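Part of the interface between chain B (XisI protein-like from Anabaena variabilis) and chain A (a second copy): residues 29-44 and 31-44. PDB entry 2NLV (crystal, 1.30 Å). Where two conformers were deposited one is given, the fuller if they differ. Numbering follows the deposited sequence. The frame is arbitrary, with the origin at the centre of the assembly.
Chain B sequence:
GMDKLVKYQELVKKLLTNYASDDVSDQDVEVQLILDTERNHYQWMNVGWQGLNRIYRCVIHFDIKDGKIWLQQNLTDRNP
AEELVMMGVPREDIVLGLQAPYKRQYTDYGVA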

ATOM      1  N   VAL B  29       6.966   7.026 -13.433  1.00  7.95           N
ATOM      2  CA  VAL B  29       6.407   6.833 -12.117  1.00  9.02           C
ATOM      3  C   VAL B  29       4.927   6.447 -12.249  1.00  8.73           C
ATOM      4  O   VAL B  29       4.126   7.172 -12.788  1.00 10.57           O
ATOM      5  CB  VAL B  29       6.554   8.115 -11.304  1.00  8.67           C
ATOM      6  CG1 VAL B  29       5.757   8.005  -9.974  1.00 10.51           C
ATOM      7  CG2 VAL B  29       8.047   8.467 -11.027  1.00 11.70           C
ATOM      8  N   GLU B  30       4.601   5.269 -11.787  1.00  8.46           N
ATOM      9  CA  GLU B  30       3.245   4.781 -11.782  1.00  9.10           C
ATOM     10  C   GLU B  30       2.475   5.411 -10.616  1.00  8.67           C
ATOM     11  O   GLU B  30       2.905   5.366  -9.480  1.00  9.78           O
ATOM     12  CB  GLU B  30       3.172   3.241 -11.675  1.00  9.25           C
ATOM     13  CG  GLU B  30       1.743   2.703 -11.861  1.00 10.52           C
ATOM     14  CD  GLU B  30       1.574   1.209 -11.625  1.00 12.00           C
ATOM     15  OE1 GLU B  30       2.521   0.516 -11.174  1.00 12.09           O
ATOM     16  OE2 GLU B  30       0.424   0.731 -11.908  1.00 12.91           O
ATOM     17  N   VAL B  31       1.275   5.890 -10.912  1.00  7.09           N
ATOM     18  CA  VAL B  31       0.324   6.340  -9.942  1.00  6.52           C
ATOM     19  C   VAL B  31      -0.552   5.146  -9.637  1.00  8.48           C
ATOM     20  O   VAL B  31      -1.233   4.635 -10.546  1.00  9.53           O
ATOM     21  CB  VAL B  31      -0.514   7.556 -10.408  1.00  8.00           C
ATOM     22  CG1 VAL B  31      -1.522   7.946  -9.349  1.00  9.10           C
ATOM     23  CG2 VAL B  31       0.388   8.719 -10.834  1.00  8.42           C
ATOM     24  N   GLN B  32      -0.538   4.689  -8.387  1.00  7.88           N
ATOM     25  CA  GLN B  32      -1.364   3.528  -8.017  1.00  7.64           C
ATOM     26  C   GLN B  32      -2.469   3.945  -7.071  1.00  7.84           C
ATOM     27  O   GLN B  32      -2.295   4.762  -6.154  1.00  9.08           O
ATOM     28  CB  GLN B  32      -0.540   2.435  -7.340  1.00 10.15           C
ATOM     29  CG  GLN B  32       0.683   1.963  -8.115  1.00  8.83           C
ATOM     30  CD  GLN B  32       1.423   0.860  -7.433  1.00  8.62           C
ATOM     31  OE1 GLN B  32       1.227   0.593  -6.260  1.00 11.35           O
ATOM     32  NE2 GLN B  32       2.249   0.153  -8.209  1.00 10.69           N
ATOM     33  N   LEU B  33      -3.633   3.364  -7.306  1.00  8.11           N
ATOM     34  CA  LEU B  33      -4.762   3.451  -6.424  1.00  8.19           C
ATOM     35  C   LEU B  33      -4.980   2.057  -5.876  1.00  9.14           C
ATOM     36  O   LEU B  33      -5.171   1.091  -6.633  1.00  8.61           O
ATOM     37  CB  LEU B  33      -5.983   3.941  -7.205  1.00  9.48           C
ATOM     38  CG  LEU B  33      -7.262   4.190  -6.429  1.00 10.55           C
ATOM     39  CD1 LEU B  33      -7.119   5.337  -5.416  1.00 11.43           C
ATOM     40  CD2 LEU B  33      -8.454   4.435  -7.413  1.00 11.81           C
ATOM     41  N   ILE B  34      -4.980   1.935  -4.559  1.00  8.80           N
ATOM     42  CA  ILE B  34      -5.016   0.627  -3.897  1.00  8.93           C
ATOM     43  C   ILE B  34      -6.222   0.668  -2.982  1.00  9.48           C
ATOM     44  O   ILE B  34      -6.293   1.425  -2.019  1.00 10.55           O
ATOM     45  CB  ILE B  34      -3.721   0.375  -3.131  1.00  9.96           C
ATOM     46  CG1 ILE B  34      -2.477   0.522  -4.040  1.00  9.61           C
ATOM     47  CG2 ILE B  34      -3.790  -1.020  -2.493  1.00 10.79           C
ATOM     48  CD1 ILE B  34      -1.149   0.192  -3.386  1.00 12.17           C
ATOM     49  N   LEU B  35      -7.185  -0.178  -3.293  1.00  8.71           N
ATOM     50  CA  LEU B  35      -8.424  -0.225  -2.543  1.00  9.30           C
ATOM     51  C   LEU B  35      -8.643  -1.658  -2.050  1.00  8.71           C
ATOM     52  O   LEU B  35      -9.062  -2.521  -2.826  1.00 12.41           O
ATOM     53  CB  LEU B  35      -9.587   0.234  -3.422  1.00  9.15           C
ATOM     54  CG  LEU B  35      -9.369   1.547  -4.231  1.00 12.87           C
ATOM     55  CD1 LEU B  35     -10.526   1.777  -5.193  1.00 14.00           C
ATOM     56  CD2 LEU B  35      -9.150   2.741  -3.287  1.00 14.26           C
ATOM     57  N   ASP B  36      -8.403  -1.922  -0.794  1.00  9.57           N
ATOM     58  CA  ASP B  36      -8.659  -3.232  -0.193  1.00  8.32           C
ATOM     59  C   ASP B  36      -9.912  -3.074   0.650  1.00  9.44           C
ATOM     60  O   ASP B  36      -9.895  -2.521   1.739  1.00  9.60           O
ATOM     61  CB  ASP B  36      -7.446  -3.655   0.659  1.00  8.92           C
ATOM     62  CG  ASP B  36      -7.664  -4.946   1.402  1.00  9.96           C
ATOM     63  OD1 ASP B  36      -8.823  -5.419   1.535  1.00 10.63           O
ATOM     64  OD2 ASP B  36      -6.658  -5.511   1.839  1.00 10.00           O
ATOM     65  N   THR B  37     -11.016  -3.560   0.091  1.00 11.59           N
ATOM     66  CA  THR B  37     -12.309  -3.422   0.736  1.00 14.79           C
ATOM     67  C   THR B  37     -12.630  -4.499   1.744  1.00 15.39           C
ATOM     68  O   THR B  37     -13.670  -4.405   2.412  1.00 18.81           O
ATOM     69  CB  THR B  37     -13.426  -3.393  -0.321  1.00 16.35           C
ATOM     70  OG1 THR B  37     -13.286  -4.515  -1.179  1.00 21.67           O
ATOM     71  CG2 THR B  37     -13.285  -2.143  -1.180  1.00 16.96           C
ATOM     72  N   GLU B  38     -11.773  -5.503   1.878  0.50 11.17           N
ATOM     73  CA  GLU B  38     -11.969  -6.592   2.842  0.50 10.70           C
ATOM     74  C   GLU B  38     -11.316  -6.291   4.176  0.50 11.69           C
ATOM     75  O   GLU B  38     -11.853  -6.658   5.210  0.50 11.36           O
ATOM     76  CB  GLU B  38     -11.416  -7.895   2.293  0.50 11.82           C
ATOM     77  CG  GLU B  38     -12.052  -8.311   0.994  0.50 16.05           C
ATOM     78  N   ARG B  39     -10.126  -5.694   4.137  1.00  9.95           N
ATOM     79  CA  ARG B  39      -9.444  -5.250   5.356  1.00 11.43           C
ATOM     80  C   ARG B  39      -9.472  -3.727   5.503  1.00 10.11           C
ATOM     81  O   ARG B  39      -8.962  -3.200   6.502  1.00 11.59           O
ATOM     82  CB  ARG B  39      -8.026  -5.821   5.401  1.00 10.00           C
ATOM     83  CG  ARG B  39      -7.991  -7.333   5.753  1.00 10.49           C
ATOM     84  CD  ARG B  39      -6.722  -8.054   5.234  1.00 14.24           C
ATOM     85  NE  ARG B  39      -6.776  -7.920   3.797  1.00 11.70           N
ATOM     86  CZ  ARG B  39      -7.439  -8.722   2.985  1.00 15.74           C
ATOM     87  NH1 ARG B  39      -7.950  -9.859   3.443  1.00 15.90           N
ATOM     88  NH2 ARG B  39      -7.590  -8.441   1.712  1.00 14.83           N
ATOM     89  N   ASN B  40     -10.121  -3.050   4.560  1.00  8.76           N
ATOM     90  CA  ASN B  40     -10.343  -1.592   4.626  1.00  8.84           C
ATOM     91  C   ASN B  40      -9.067  -0.776   4.755  1.00  8.95           C
ATOM     92  O   ASN B  40      -8.886   0.041   5.651  1.00 10.08           O
ATOM     93  CB  ASN B  40     -11.359  -1.258   5.752  1.00 11.28           C
ATOM     94  CG  ASN B  40     -12.790  -1.638   5.360  1.00 12.37           C
ATOM     95  OD1 ASN B  40     -13.325  -1.133   4.388  1.00 12.82           O
ATOM     96  ND2 ASN B  40     -13.326  -2.631   6.047  1.00 13.56           N
ATOM     97  N   HIS B  41      -8.213  -0.947   3.755  1.00  8.17           N
ATOM     98  CA  HIS B  41      -6.962  -0.177   3.597  1.00  8.32           C
ATOM     99  C   HIS B  41      -7.011   0.443   2.210  1.00  8.79           C
ATOM    100  O   HIS B  41      -7.265  -0.248   1.221  1.00  9.44           O
ATOM    101  CB  HIS B  41      -5.748  -1.091   3.685  1.00  9.28           C
ATOM    102  CG  HIS B  41      -5.684  -1.912   4.926  1.00  9.25           C
ATOM    103  ND1 HIS B  41      -5.665  -1.354   6.178  1.00 10.07           N
ATOM    104  CD2 HIS B  41      -5.553  -3.255   5.105  1.00 10.02           C
ATOM    105  CE1 HIS B  41      -5.516  -2.324   7.081  1.00 11.31           C
ATOM    106  NE2 HIS B  41      -5.437  -3.473   6.444  1.00 10.82           N
ATOM    107  N   TYR B  42      -6.779   1.769   2.136  1.00  8.62           N
ATOM    108  CA  TYR B  42      -6.965   2.517   0.896  1.00  8.02           C
ATOM    109  C   TYR B  42      -5.815   3.477   0.737  1.00  7.73           C
ATOM    110  O   TYR B  42      -5.499   4.282   1.632  1.00  9.50           O
ATOM    111  CB  TYR B  42      -8.246   3.308   0.973  1.00  9.15           C
ATOM    112  CG  TYR B  42      -9.439   2.416   1.309  1.00  9.22           C
ATOM    113  CD1 TYR B  42     -10.084   1.714   0.308  1.00 10.54           C
ATOM    114  CD2 TYR B  42      -9.921   2.257   2.627  1.00 11.61           C
ATOM    115  CE1 TYR B  42     -11.156   0.847   0.568  1.00 11.66           C
ATOM    116  CE2 TYR B  42     -11.012   1.398   2.884  1.00  9.59           C
ATOM    117  CZ  TYR B  42     -11.605   0.710   1.846  1.00  9.31           C
ATOM    118  OH  TYR B  42     -12.709  -0.140   2.065  1.00 11.09           O
ATOM    119  N   GLN B  43      -5.127   3.420  -0.402  1.00  8.18           N
ATOM    120  CA  GLN B  43      -3.905   4.175  -0.613  1.00  8.28           C
ATOM    121  C   GLN B  43      -3.828   4.788  -2.008  1.00  7.20           C
ATOM    122  O   GLN B  43      -4.372   4.249  -2.981  1.00  8.28           O
ATOM    123  CB  GLN B  43      -2.682   3.273  -0.472  1.00  8.92           C
ATOM    124  CG  GLN B  43      -2.467   2.649   0.884  1.00  8.96           C
ATOM    125  CD  GLN B  43      -1.411   1.638   0.836  1.00 10.82           C
ATOM    126  OE1 GLN B  43      -0.363   1.745   1.549  1.00 15.49           O
ATOM    127  NE2 GLN B  43      -1.615   0.615   0.051  1.00 11.79           N
ATOM    128  N   TRP B  44      -3.132   5.915  -2.095  1.00  7.22           N
ATOM    129  CA  TRP B  44      -2.674   6.516  -3.334  1.00  7.09           C
ATOM    130  C   TRP B  44      -1.151   6.517  -3.287  1.00  7.53           C
ATOM    131  O   TRP B  44      -0.590   7.065  -2.344  1.00  7.73           O
ATOM    132  CB  TRP B  44      -3.240   7.955  -3.420  1.00  7.14           C
ATOM    133  CG  TRP B  44      -2.585   8.907  -4.399  1.00  8.13           C
ATOM    134  CD1 TRP B  44      -2.021   8.653  -5.624  1.00  8.18           C
ATOM    135  CD2 TRP B  44      -2.461  10.303  -4.182  1.00  8.16           C
ATOM    136  NE1 TRP B  44      -1.546   9.823  -6.172  1.00  8.59           N
ATOM    137  CE2 TRP B  44      -1.800  10.841  -5.280  1.00  8.41           C
ATOM    138  CE3 TRP B  44      -2.840  11.130  -3.150  1.00  8.44           C
ATOM    139  CZ2 TRP B  44      -1.512  12.189  -5.369  1.00  9.28           C
ATOM    140  CZ3 TRP B  44      -2.550  12.442  -3.229  1.00  8.33           C
ATOM    141  CH2 TRP B  44      -1.888  12.971  -4.326  1.00  8.87           C
TER
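Chain A 31-44: VQLILDTERNHYQW

Each copy contributes a β-hairpin, strand 31–36 turning through residues 37–40 into strand 41–44 in chain A, and the hairpins pack crosswise. Strand 31–36 of chain A crosses strand 29–36 of chain B at 105°, with the axes 5.4 Å apart at their closest; against strand 41–44 of chain B the angle is 70°. The register centres on the two Asp36 residues, whose CA atoms lie 4.8 Å apart, and 800 Å² is buried in all. Val31(A), extended like the residues after it, stays out of reach. Gln32(A), chi1 m, lays its CB over the face of the His41(B) ring, 4.2 Å from the centroid. The carbonyl O of Leu33(A) meets the edge of that ring, 3.4 Å from His41(B) CD2, and accepts a weak hydrogen bond from Arg39(B) NE (3.1 Å). Ile34(A) fills the centre: its CG2 touches Ile34(B) CG2 at 3.6 Å, and its CG1 lies 3.8 Å from His41(B) CB. Leu35(A) N donates an almost straight hydrogen bond to Asp36(B) OD2 (2.8 Å), while Leu35(A) CD1 covers one face of the Arg39(B) guanidinium. Asp36(A) returns the bond, its OD2 accepting from Leu35(B) N at 2.8 Å. Past the turn residues Thr37(A) and Glu38(A), which make no contact, Arg39(A) NE forms a salt bridge with Asp36(A) OD2 (2.7 Å), and Arg39(A) NH2 lies 3.6 Å from Leu35(B) CB. Asn40(A), with positive phi, remains remote. His41(A) points toward chain B and takes Gln32(B) CB over its ring face, 4.2 Å from the centroid; a water joins His41(A) NE2 (2.8 Å from the water O) to Leu33(B) N (3.0 Å from the same O). Tyr42(A) points away. Gln43(A) points toward chain B again, its NE2 giving a weak hydrogen bond to Gln43(B) OE1 (3.2 Å), and Trp44(A) is out of reach.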

ATOM      1  N   VAL A  31       0.125  -5.090  11.792  1.00  7.69           N
ATOM      2  CA  VAL A  31       0.514  -5.723  10.541  1.00  8.98           C
ATOM      3  C   VAL A  31      -0.652  -5.619   9.566  1.00  9.16           C
ATOM      4  O   VAL A  31      -1.729  -6.207   9.779  1.00 12.06           O
ATOM      5  CB  VAL A  31       0.757  -7.215  10.820  1.00 10.13           C
ATOM      6  CG1 VAL A  31       0.809  -8.002   9.494  1.00 13.63           C
ATOM      7  CG2 VAL A  31       1.946  -7.397  11.696  1.00 14.02           C
ATOM      8  N   GLN A  32      -0.452  -4.855   8.515  1.00  7.40           N
ATOM      9  CA  GLN A  32      -1.459  -4.663   7.510  1.00  8.19           C
ATOM     10  C   GLN A  32      -1.173  -5.492   6.283  1.00  8.62           C
ATOM     11  O   GLN A  32      -0.104  -5.373   5.674  1.00 10.29           O
ATOM     12  CB  GLN A  32      -1.589  -3.200   7.101  1.00  8.58           C
ATOM     13  CG  GLN A  32      -1.924  -2.258   8.252  1.00  9.82           C
ATOM     14  CD  GLN A  32      -2.434  -0.917   7.779  1.00 10.83           C
ATOM     15  OE1 GLN A  32      -2.443  -0.617   6.585  1.00 11.02           O
ATOM     16  NE2 GLN A  32      -2.909  -0.102   8.745  1.00 11.12           N
ATOM     17  N   LEU A  33      -2.134  -6.312   5.905  1.00  7.87           N
ATOM     18  CA  LEU A  33      -2.107  -6.998   4.644  1.00  9.08           C
ATOM     19  C   LEU A  33      -3.061  -6.257   3.724  1.00  9.33           C
ATOM     20  O   LEU A  33      -4.266  -6.160   4.003  1.00  9.95           O
ATOM     21  CB  LEU A  33      -2.553  -8.442   4.824  1.00 12.67           C
ATOM     22  CG  LEU A  33      -1.459  -9.385   5.227  1.00 13.95           C
ATOM     23  CD1 LEU A  33      -2.120 -10.749   5.456  1.00 15.95           C
ATOM     24  CD2 LEU A  33      -0.399  -9.554   4.144  1.00 16.44           C
ATOM     25  N   ILE A  34      -2.511  -5.632   2.715  1.00  8.37           N
ATOM     26  CA  ILE A  34      -3.230  -4.749   1.817  1.00  8.72           C
ATOM     27  C   ILE A  34      -3.304  -5.468   0.481  1.00  8.93           C
ATOM     28  O   ILE A  34      -2.321  -5.461  -0.290  1.00  8.75           O
ATOM     29  CB  ILE A  34      -2.557  -3.371   1.676  1.00  9.29           C
ATOM     30  CG1 ILE A  34      -2.369  -2.713   3.047  1.00  8.63           C
ATOM     31  CG2 ILE A  34      -3.382  -2.477   0.755  1.00 11.29           C
ATOM     32  CD1 ILE A  34      -1.776  -1.395   3.079  1.00 11.39           C
ATOM     33  N   LEU A  35      -4.441  -6.068   0.208  1.00  8.22           N
ATOM     34  CA  LEU A  35      -4.594  -6.913  -0.944  1.00  8.04           C
ATOM     35  C   LEU A  35      -5.720  -6.368  -1.798  1.00  9.03           C
ATOM     36  O   LEU A  35      -6.901  -6.492  -1.456  1.00  9.74           O
ATOM     37  CB  LEU A  35      -4.843  -8.392  -0.560  1.00 10.06           C
ATOM     38  CG  LEU A  35      -3.934  -8.984   0.551  1.00 11.78           C
ATOM     39  CD1 LEU A  35      -4.385 -10.320   1.043  1.00 14.64           C
ATOM     40  CD2 LEU A  35      -2.454  -9.002   0.088  1.00 12.50           C
ATOM     41  N   ASP A  36      -5.374  -5.717  -2.896  1.00  7.67           N
ATOM     42  CA  ASP A  36      -6.334  -5.263  -3.915  1.00  8.17           C
ATOM     43  C   ASP A  36      -6.277  -6.174  -5.124  1.00  8.68           C
ATOM     44  O   ASP A  36      -5.377  -6.090  -5.930  1.00  8.12           O
ATOM     45  CB  ASP A  36      -6.022  -3.820  -4.223  1.00  8.29           C
ATOM     46  CG  ASP A  36      -6.898  -3.255  -5.285  1.00 10.13           C
ATOM     47  OD1 ASP A  36      -7.700  -3.992  -5.935  1.00 10.12           O
ATOM     48  OD2 ASP A  36      -6.836  -2.024  -5.399  1.00 13.29           O
ATOM     49  N   THR A  37      -7.246  -7.075  -5.229  0.50 10.25           N
ATOM     50  CA  THR A  37      -7.262  -8.051  -6.305  0.50  9.52           C
ATOM     51  C   THR A  37      -7.882  -7.537  -7.588  0.50  9.52           C
ATOM     52  O   THR A  37      -7.751  -8.152  -8.632  0.50 15.41           O
ATOM     53  CB  THR A  37      -8.035  -9.293  -5.921  0.50 12.36           C
ATOM     54  OG1 THR A  37      -9.328  -8.908  -5.449  0.50 20.54           O
ATOM     55  CG2 THR A  37      -7.270 -10.041  -4.824  0.50  7.46           C
ATOM     56  N   GLU A  38      -8.588  -6.428  -7.506  1.00  8.44           N
ATOM     57  CA  GLU A  38      -9.114  -5.793  -8.728  1.00  8.78           C
ATOM     58  C   GLU A  38      -8.023  -5.076  -9.527  1.00  9.15           C
ATOM     59  O   GLU A  38      -7.971  -5.141 -10.741  1.00  8.35           O
ATOM     60  CB  GLU A  38     -10.247  -4.829  -8.420  1.00 11.97           C
ATOM     61  CG  GLU A  38     -11.463  -5.553  -7.862  1.00 16.61           C
ATOM     62  CD  GLU A  38     -12.043  -6.617  -8.779  1.00 27.17           C
ATOM     63  N   ARG A  39      -7.170  -4.329  -8.819  0.50  7.98           N
ATOM     64  CA  ARG A  39      -6.056  -3.560  -9.430  0.50  8.54           C
ATOM     65  C   ARG A  39      -4.703  -4.265  -9.299  0.50  7.14           C
ATOM     66  O   ARG A  39      -3.691  -3.817  -9.849  0.50  6.42           O
ATOM     67  CB  ARG A  39      -5.949  -2.119  -8.881  0.50  6.98           C
ATOM     68  CG  ARG A  39      -7.055  -1.214  -9.452  0.50  8.42           C
ATOM     69  CD  ARG A  39      -7.566  -0.143  -8.463  0.50 11.38           C
ATOM     70  NE  ARG A  39      -8.267  -0.821  -7.389  0.50 10.70           N
ATOM     71  CZ  ARG A  39      -9.567  -1.142  -7.355  0.50 10.60           C
ATOM     72  NH1 ARG A  39     -10.432  -0.742  -8.303  0.50 12.93           N
ATOM     73  NH2 ARG A  39     -10.046  -1.864  -6.362  0.50  8.24           N
ATOM     74  N   ASN A  40      -4.688  -5.388  -8.610  1.00  7.13           N
ATOM     75  CA  ASN A  40      -3.497  -6.223  -8.470  1.00  6.77           C
ATOM     76  C   ASN A  40      -2.338  -5.507  -7.801  1.00  6.59           C
ATOM     77  O   ASN A  40      -1.221  -5.433  -8.334  1.00  7.02           O
ATOM     78  CB  ASN A  40      -3.078  -6.793  -9.836  1.00  7.36           C
ATOM     79  CG  ASN A  40      -4.002  -7.870 -10.279  1.00  8.85           C
ATOM     80  OD1 ASN A  40      -4.171  -8.877  -9.595  1.00  9.36           O
ATOM     81  ND2 ASN A  40      -4.555  -7.707 -11.456  1.00 10.34           N
ATOM     82  N   HIS A  41      -2.625  -4.983  -6.606  1.00  6.35           N
ATOM     83  CA  HIS A  41      -1.621  -4.403  -5.752  1.00  6.70           C
ATOM     84  C   HIS A  41      -1.666  -5.098  -4.417  1.00  6.66           C
ATOM     85  O   HIS A  41      -2.722  -5.165  -3.786  1.00  7.82           O
ATOM     86  CB  HIS A  41      -1.865  -2.882  -5.559  1.00  7.56           C
ATOM     87  CG  HIS A  41      -1.983  -2.093  -6.823  1.00  7.78           C
ATOM     88  ND1 HIS A  41      -0.973  -1.992  -7.751  1.00  8.88           N
ATOM     89  CD2 HIS A  41      -2.999  -1.321  -7.289  1.00  7.50           C
ATOM     90  CE1 HIS A  41      -1.369  -1.176  -8.724  1.00  9.02           C
ATOM     91  NE2 HIS A  41      -2.589  -0.747  -8.463  1.00  9.59           N
ATOM     92  N   TYR A  42      -0.486  -5.523  -3.925  1.00  6.41           N
ATOM     93  CA  TYR A  42      -0.438  -6.377  -2.762  1.00  6.41           C
ATOM     94  C   TYR A  42       0.713  -5.966  -1.861  1.00  7.09           C
ATOM     95  O   TYR A  42       1.870  -6.044  -2.303  1.00  8.85           O
ATOM     96  CB  TYR A  42      -0.287  -7.848  -3.192  1.00  7.68           C
ATOM     97  CG  TYR A  42      -1.347  -8.314  -4.213  1.00  7.12           C
ATOM     98  CD1 TYR A  42      -2.617  -8.716  -3.802  1.00  8.07           C
ATOM     99  CD2 TYR A  42      -1.091  -8.293  -5.590  1.00  9.08           C
ATOM    100  CE1 TYR A  42      -3.552  -9.129  -4.752  1.00  9.09           C
ATOM    101  CE2 TYR A  42      -2.008  -8.706  -6.506  1.00  7.20           C
ATOM    102  CZ  TYR A  42      -3.226  -9.095  -6.066  1.00  7.40           C
ATOM    103  OH  TYR A  42      -4.220  -9.504  -6.975  1.00  8.81           O
ATOM    104  N   GLN A  43       0.436  -5.585  -0.622  0.50  7.22           N
ATOM    105  CA  GLN A  43       1.451  -5.100   0.309  0.50  8.14           C
ATOM    106  C   GLN A  43       1.360  -5.778   1.675  0.50  6.76           C
ATOM    107  O   GLN A  43       0.278  -6.148   2.131  0.50  7.96           O
ATOM    108  CB  GLN A  43       1.325  -3.574   0.560  0.50 10.82           C
ATOM    109  CG  GLN A  43       1.407  -2.699  -0.668  0.50  9.80           C
ATOM    110  CD  GLN A  43       1.432  -1.195  -0.345  0.50  7.76           C
ATOM    111  OE1 GLN A  43       1.462  -0.361  -1.266  0.50 11.77           O
ATOM    112  NE2 GLN A  43       1.451  -0.845   0.940  0.50  6.92           N
ATOM    113  N   TRP A  44       2.497  -5.868   2.345  1.00  6.62           N
ATOM    114  CA  TRP A  44       2.569  -6.068   3.777  1.00  6.97           C
ATOM    115  C   TRP A  44       3.230  -4.850   4.374  1.00  7.17           C
ATOM    116  O   TRP A  44       4.350  -4.522   4.040  1.00  7.88           O
ATOM    117  CB  TRP A  44       3.339  -7.298   4.121  1.00  9.68           C
ATOM    118  CG  TRP A  44       3.724  -7.319   5.631  1.00 13.35           C
ATOM    119  CD1 TRP A  44       3.062  -6.699   6.674  1.00 13.95           C
ATOM    120  CD2 TRP A  44       4.847  -7.924   6.182  1.00 19.54           C
ATOM    121  NE1 TRP A  44       3.745  -6.897   7.853  1.00 18.76           N
ATOM    122  CE2 TRP A  44       4.841  -7.674   7.569  1.00  8.83           C
ATOM    123  CE3 TRP A  44       5.847  -8.682   5.653  1.00 12.86           C
ATOM    124  CZ2 TRP A  44       5.850  -8.149   8.423  1.00 16.51           C
ATOM    125  CZ3 TRP A  44       6.867  -9.164   6.537  1.00 18.27           C
ATOM    126  CH2 TRP A  44       6.855  -8.881   7.849  1.00 12.97           C
TER
HETATM  127  O   HOH W   1      -3.765   1.476  -9.686  1.00  9.77           O